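Local atomic coordinates of mandelate racemase/muconate lactonizing protein (Alicyclobacillus acidocaldarius LAA1, PDB entry 3QLD), a protein that belongs to the enolase superfamily, pairing an N-terminal capping domain with a TIM-barrel-like C-terminal domain. Residues A[139-144]-A[165-170]; A[9-14]-A[363-368]. All coordinates share one frame; numbering follows the deposited sequence.

Interaction 1: A[139-144]-A[165-170]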
loop_
_atom_site.group_PDB
_atom_site.type_symbol
_atom_site.label_atom_id
_atom_site.label_comp_id
_atom_site.label_asym_id
_atom_site.label_seq_id
_atom_site.Cartn_x
_atom_site.Cartn_y
_atom_site.Cartn_z
ATOM N N GLU A 139 15.717 2.695 27.319
ATOM C CA GLU A 139 14.749 3.386 28.139
ATOM C C GLU A 139 13.386 3.376 27.451
ATOM O O GLU A 139 13.344 3.300 26.238
ATOM C CB GLU A 139 15.081 4.839 28.313
ATOM C CG GLU A 139 16.525 5.208 28.566
ATOM C CD GLU A 139 16.633 6.727 28.714
ATOM O OE1 GLU A 139 16.526 7.451 27.683
ATOM O OE2 GLU A 139 16.791 7.187 29.857
ATOM N N VAL A 140 12.315 3.566 28.224
ATOM C CA VAL A 140 10.946 3.257 27.793
ATOM C C VAL A 140 10.131 4.531 27.992
ATOM O O VAL A 140 10.304 5.180 29.014
ATOM C CB VAL A 140 10.349 2.104 28.665
ATOM C CG1 VAL A 140 8.886 1.912 28.309
ATOM C CG2 VAL A 140 11.141 0.814 28.483
ATOM N N SER A 141 9.288 4.910 27.016
ATOM C CA SER A 141 8.354 6.056 27.129
ATOM C C SER A 141 6.927 5.670 27.493
ATOM O O SER A 141 6.510 4.564 27.202
ATOM C CB SER A 141 8.319 6.759 25.719
ATOM O OG SER A 141 7.413 7.891 25.653
ATOM N N ALA A 142 6.145 6.604 28.023
ATOM C CA ALA A 142 4.728 6.413 28.219
ATOM C C ALA A 142 3.853 7.367 27.379
ATOM O O ALA A 142 4.039 8.595 27.386
ATOM C CB ALA A 142 4.363 6.585 29.768
ATOM N N THR A 143 2.880 6.804 26.654
ATOM C CA THR A 143 1.925 7.611 25.882
ATOM C C THR A 143 0.707 7.962 26.710
ATOM O O THR A 143 0.094 7.082 27.332
ATOM C CB THR A 143 1.476 6.840 24.631
ATOM O OG1 THR A 143 2.657 6.395 23.961
ATOM C CG2 THR A 143 0.622 7.739 23.702
ATOM N N LEU A 144 0.379 9.245 26.762
ATOM C CA LEU A 144 -0.761 9.721 27.546
ATOM C C LEU A 144 -1.822 10.290 26.607
ATOM O O LEU A 144 -1.503 11.147 25.731
ATOM C CB LEU A 144 -0.336 10.772 28.580
ATOM C CG LEU A 144 0.892 10.566 29.488
ATOM C CD1 LEU A 144 0.955 11.693 30.433
ATOM C CD2 LEU A 144 0.856 9.222 30.251
ATOM N N PHE A 165 9.164 5.978 33.902
ATOM C CA PHE A 165 9.215 6.087 32.418
ATOM C C PHE A 165 10.043 7.302 32.106
ATOM O O PHE A 165 9.849 8.345 32.739
ATOM C CB PHE A 165 7.829 6.330 31.852
ATOM C CG PHE A 165 6.960 5.118 31.832
ATOM C CD1 PHE A 165 7.087 4.164 30.810
ATOM C CD2 PHE A 165 5.990 4.933 32.824
ATOM C CE1 PHE A 165 6.268 3.013 30.815
ATOM C CE2 PHE A 165 5.160 3.796 32.810
ATOM C CZ PHE A 165 5.314 2.834 31.772
ATOM N N ARG A 166 10.900 7.199 31.106
ATOM C CA ARG A 166 11.948 8.189 30.886
ATOM C C ARG A 166 11.530 9.216 29.817
ATOM O O ARG A 166 12.283 10.143 29.477
ATOM C CB ARG A 166 13.249 7.483 30.522
ATOM C CG ARG A 166 13.805 6.618 31.712
ATOM C CD ARG A 166 14.153 7.485 32.970
ATOM N NE ARG A 166 15.091 6.737 33.835
ATOM C CZ ARG A 166 16.269 6.255 33.419
ATOM N NH1 ARG A 166 16.664 6.457 32.173
ATOM N NH2 ARG A 166 17.066 5.572 34.233
ATOM N N ARG A 167 10.312 9.048 29.309
ATOM C CA ARG A 167 9.725 10.013 28.343
ATOM C C ARG A 167 8.262 9.999 28.538
ATOM O O ARG A 167 7.679 8.923 28.813
ATOM C CB ARG A 167 10.056 9.613 26.911
ATOM C CG ARG A 167 9.782 10.724 25.856
ATOM C CD ARG A 167 10.211 10.361 24.424
ATOM N NE ARG A 167 9.468 9.185 23.932
ATOM C CZ ARG A 167 9.958 8.380 22.989
ATOM N NH1 ARG A 167 11.097 8.679 22.395
ATOM N NH2 ARG A 167 9.286 7.307 22.577
ATOM N N VAL A 168 7.615 11.144 28.358
ATOM C CA VAL A 168 6.180 11.054 28.114
ATOM C C VAL A 168 5.849 11.553 26.702
ATOM O O VAL A 168 6.446 12.561 26.256
ATOM C CB VAL A 168 5.284 11.835 29.148
ATOM C CG1 VAL A 168 5.381 11.169 30.552
ATOM C CG2 VAL A 168 5.602 13.345 29.175
ATOM N N LYS A 169 4.871 10.904 26.047
ATOM C CA LYS A 169 4.400 11.380 24.700
ATOM C C LYS A 169 2.938 11.729 24.834
ATOM O O LYS A 169 2.068 10.866 25.119
ATOM C CB LYS A 169 4.646 10.331 23.601
ATOM C CG LYS A 169 4.194 10.767 22.156
ATOM C CD LYS A 169 4.768 9.852 21.090
ATOM C CE LYS A 169 4.464 8.357 21.337
ATOM N NZ LYS A 169 4.215 7.549 20.080
ATOM N N LEU A 170 2.642 13.004 24.682
ATOM C CA LEU A 170 1.340 13.510 24.834
ATOM C C LEU A 170 0.565 13.544 23.503
ATOM O O LEU A 170 1.050 14.103 22.512
ATOM C CB LEU A 170 1.435 14.957 25.288
ATOM C CG LEU A 170 2.298 15.208 26.530
ATOM C CD1 LEU A 170 1.910 16.613 26.952
ATOM C CD2 LEU A 170 1.849 14.190 27.608
#
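Ser141 turns OG anti to its backbone N (chi1 178°), and Arg167 sends CG the same way before bending at chi3 (62°), so that the guanidinium folds back and presents its edge to the serine hydroxyl. The resulting bond from Arg167 NE to Ser141 OG is weak, 3.0 Å long; the arginine's stronger partners are Gln218 and Asp323. Phe165, with CG anti to its carbonyl carbon, lays one ring face against Ala142, whose CB stands 3.8 Å from the ring centroid and 16° off the normal, a CH-pi contact. Val140 CG1 meets the ring edge at CE1. At the N-terminal end of the contact, Glu139 OE2 and Arg166 NH1 form a very short salt bridge of 2.4 Å, with carboxylate and guanidinium planes steeply inclined. The backbones run parallel: Ala142 N donates to Arg167 O, Lys169 N to Ala142 O at 2.8 Å, and Leu144 N to Lys169 O. Arg166 N adds a nearly axial bond to Val140 O. This is a beta-alpha-beta unit: helix 150-162 connects the strands and covers the Ala142 and Leu144 face, Lys169 reaches Asp323 and Glu221 from the other, and strands 347-349 and 192-196 flank the pair.

Interaction 2: A[9-14]-A[363-368]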
loop_
_atom_site.group_PDB
_atom_site.type_symbol
_atom_site.label_atom_id
_atom_site.label_comp_id
_atom_site.label_asym_id
_atom_site.label_seq_id
_atom_site.Cartn_x
_atom_site.Cartn_y
_atom_site.Cartn_z
ATOM N N HIS A 9 -0.263 -18.974 13.066
ATOM C CA HIS A 9 -1.193 -18.987 14.129
ATOM C C HIS A 9 -1.907 -17.647 14.147
ATOM O O HIS A 9 -1.273 -16.626 14.342
ATOM C CB HIS A 9 -0.426 -19.044 15.460
ATOM C CG HIS A 9 0.488 -20.221 15.576
ATOM N ND1 HIS A 9 0.038 -21.449 16.034
ATOM C CD2 HIS A 9 1.806 -20.374 15.289
ATOM C CE1 HIS A 9 1.054 -22.308 16.041
ATOM N NE2 HIS A 9 2.133 -21.688 15.570
ATOM N N ARG A 10 -3.224 -17.670 14.055
ATOM C CA ARG A 10 -4.053 -16.478 14.274
ATOM C C ARG A 10 -4.564 -16.409 15.701
ATOM O O ARG A 10 -5.270 -17.320 16.176
ATOM C CB ARG A 10 -5.231 -16.422 13.273
ATOM C CG ARG A 10 -5.717 -14.988 13.144
ATOM C CD ARG A 10 -6.897 -14.981 12.188
ATOM N NE ARG A 10 -7.508 -13.681 12.240
ATOM C CZ ARG A 10 -8.055 -13.108 11.181
ATOM N NH1 ARG A 10 -8.564 -11.883 11.290
ATOM N NH2 ARG A 10 -8.034 -13.769 10.037
ATOM N N LEU A 11 -4.198 -15.342 16.401
ATOM C CA LEU A 11 -4.415 -15.237 17.807
ATOM C C LEU A 11 -5.408 -14.128 18.122
ATOM O O LEU A 11 -5.519 -13.120 17.383
ATOM C CB LEU A 11 -3.089 -14.945 18.516
ATOM C CG LEU A 11 -2.226 -16.105 19.017
ATOM C CD1 LEU A 11 -1.946 -17.145 17.996
ATOM C CD2 LEU A 11 -0.938 -15.592 19.643
ATOM N N SER A 12 -6.133 -14.310 19.223
ATOM C CA SER A 12 -6.942 -13.239 19.769
ATOM C C SER A 12 -6.634 -13.169 21.269
ATOM O O SER A 12 -6.970 -14.111 21.976
ATOM C CB SER A 12 -8.406 -13.526 19.572
ATOM O OG SER A 12 -9.156 -12.422 20.089
ATOM N N LEU A 13 -5.984 -12.087 21.731
ATOM C CA LEU A 13 -5.558 -11.971 23.150
ATOM C C LEU A 13 -6.426 -10.960 23.929
ATOM O O LEU A 13 -6.509 -9.789 23.563
ATOM C CB LEU A 13 -4.085 -11.528 23.269
ATOM C CG LEU A 13 -2.905 -12.475 23.042
ATOM C CD1 LEU A 13 -2.789 -12.769 21.560
ATOM C CD2 LEU A 13 -1.636 -11.807 23.530
ATOM N N PRO A 14 -7.048 -11.388 25.026
ATOM C CA PRO A 14 -7.781 -10.371 25.770
ATOM C C PRO A 14 -6.855 -9.291 26.360
ATOM O O PRO A 14 -5.770 -9.586 26.892
ATOM C CB PRO A 14 -8.448 -11.161 26.894
ATOM C CG PRO A 14 -8.579 -12.529 26.354
ATOM C CD PRO A 14 -7.289 -12.731 25.578
ATOM N N ASP A 363 1.176 -23.264 25.526
ATOM C CA ASP A 363 -0.226 -23.345 26.009
ATOM C C ASP A 363 -0.998 -22.057 25.777
ATOM O O ASP A 363 -2.198 -22.076 25.505
ATOM C CB ASP A 363 -0.343 -23.632 27.516
ATOM C CG ASP A 363 0.065 -25.062 27.893
ATOM O OD1 ASP A 363 -0.238 -26.011 27.149
ATOM O OD2 ASP A 363 0.689 -25.235 28.966
ATOM N N ALA A 364 -0.319 -20.933 25.986
ATOM C CA ALA A 364 -0.958 -19.651 25.749
ATOM C C ALA A 364 -1.216 -19.489 24.247
ATOM O O ALA A 364 -2.343 -19.162 23.849
ATOM C CB ALA A 364 -0.112 -18.500 26.344
ATOM N N VAL A 365 -0.210 -19.776 23.431
ATOM C CA VAL A 365 -0.398 -19.671 21.981
ATOM C C VAL A 365 -1.622 -20.499 21.571
ATOM O O VAL A 365 -2.493 -20.043 20.783
ATOM C CB VAL A 365 0.877 -20.082 21.202
ATOM C CG1 VAL A 365 0.570 -20.285 19.682
ATOM C CG2 VAL A 365 1.944 -19.058 21.388
ATOM N N ARG A 366 -1.711 -21.714 22.113
ATOM C CA ARG A 366 -2.801 -22.603 21.760
ATOM C C ARG A 366 -4.163 -22.115 22.223
ATOM O O ARG A 366 -5.129 -22.146 21.427
ATOM C CB ARG A 366 -2.525 -24.005 22.270
ATOM C CG ARG A 366 -1.791 -24.827 21.263
ATOM C CD ARG A 366 -2.479 -26.230 21.148
ATOM N NE ARG A 366 -3.143 -26.618 22.415
ATOM C CZ ARG A 366 -4.021 -27.613 22.571
ATOM N NH1 ARG A 366 -4.371 -28.405 21.547
ATOM N NH2 ARG A 366 -4.545 -27.826 23.774
ATOM N N ARG A 367 -4.248 -21.615 23.466
ATOM C CA ARG A 367 -5.532 -21.103 23.974
ATOM C C ARG A 367 -6.051 -19.905 23.165
ATOM O O ARG A 367 -7.261 -19.826 22.908
ATOM C CB ARG A 367 -5.496 -20.762 25.476
ATOM C CG ARG A 367 -6.849 -20.077 26.053
ATOM C CD ARG A 367 -8.135 -21.018 26.055
ATOM N NE ARG A 367 -9.379 -20.330 26.497
ATOM C CZ ARG A 367 -10.201 -19.599 25.723
ATOM N NH1 ARG A 367 -9.938 -19.395 24.420
ATOM N NH2 ARG A 367 -11.299 -19.045 26.255
ATOM N N PHE A 368 -5.142 -18.997 22.779
ATOM C CA PHE A 368 -5.533 -17.768 22.138
ATOM C C PHE A 368 -5.777 -17.940 20.612
ATOM O O PHE A 368 -6.239 -16.991 19.963
ATOM C CB PHE A 368 -4.463 -16.689 22.400
ATOM C CG PHE A 368 -4.308 -16.312 23.861
ATOM C CD1 PHE A 368 -5.430 -16.209 24.693
ATOM C CD2 PHE A 368 -3.053 -15.966 24.381
ATOM C CE1 PHE A 368 -5.310 -15.803 26.031
ATOM C CE2 PHE A 368 -2.900 -15.562 25.720
ATOM C CZ PHE A 368 -4.025 -15.471 26.555
#
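Phe368 buries more surface here than any other residue, its CG anti to the carbonyl carbon (chi1 -64°), which brings the ring alongside Ser12 to Pro14. Leu13, its CG likewise anti to the carbonyl carbon and beside the backbone N, puts that atom 3.7 Å from Phe368 CD2 in an off-centre CH-pi contact, the two side chains crossing at about a right angle. At another part of the ring, Pro14 CD touches Phe368 CE1, also at 3.7 Å. Leu11 CG lies near Phe368 CB, and Leu11 CD1 reaches Val365 loosely, nearest its carbonyl O. Strand 9-14 belongs to the antiparallel sheet of the N-terminal capping domain; the axis of helix segment 363-368 lies at 89° to that of strand segment 9-14, 7.5 Å away at closest. The late chain thus returns to this domain, and strand 369-376, following the helix, pairs with strand 3-15. Ser12 N donates to Phe368 O over 2.8 Å, in the carbonyl plane, and Leu11 CA-H approaches the same oxygen. Val365 sets CG1 anti to its backbone N (chi1 167°), placing that methyl over one face of the His9 imidazole, 4.1 Å from the centroid; His9 holds CG anti to its carbonyl carbon. His9 NE2 is hydrogen-bonded to Gln35, and Ser12 OG to Glu28.

In the fold
The two contacts do not touch: their centres are 28 Å apart and their nearest atoms about 17 Å. They share no strand or sheet. Interaction 1 joins neighbouring parallel strands, 137-144 and 167-171, of the barrel-type domain, only 20 residues separating its segments. Interaction 2 spans 348 intervening residues, and both segments of interaction 1 fall within that span. In chain order the sequence is 9-14, 139-144, 165-170, 363-368, so the chain starts in the capping domain, builds the barrel, and comes back to the first sheet. One contact is therefore local to the barrel, whereas the other brings the late chain against the N-terminal domain, consistent with the two-domain enolase-superfamily architecture.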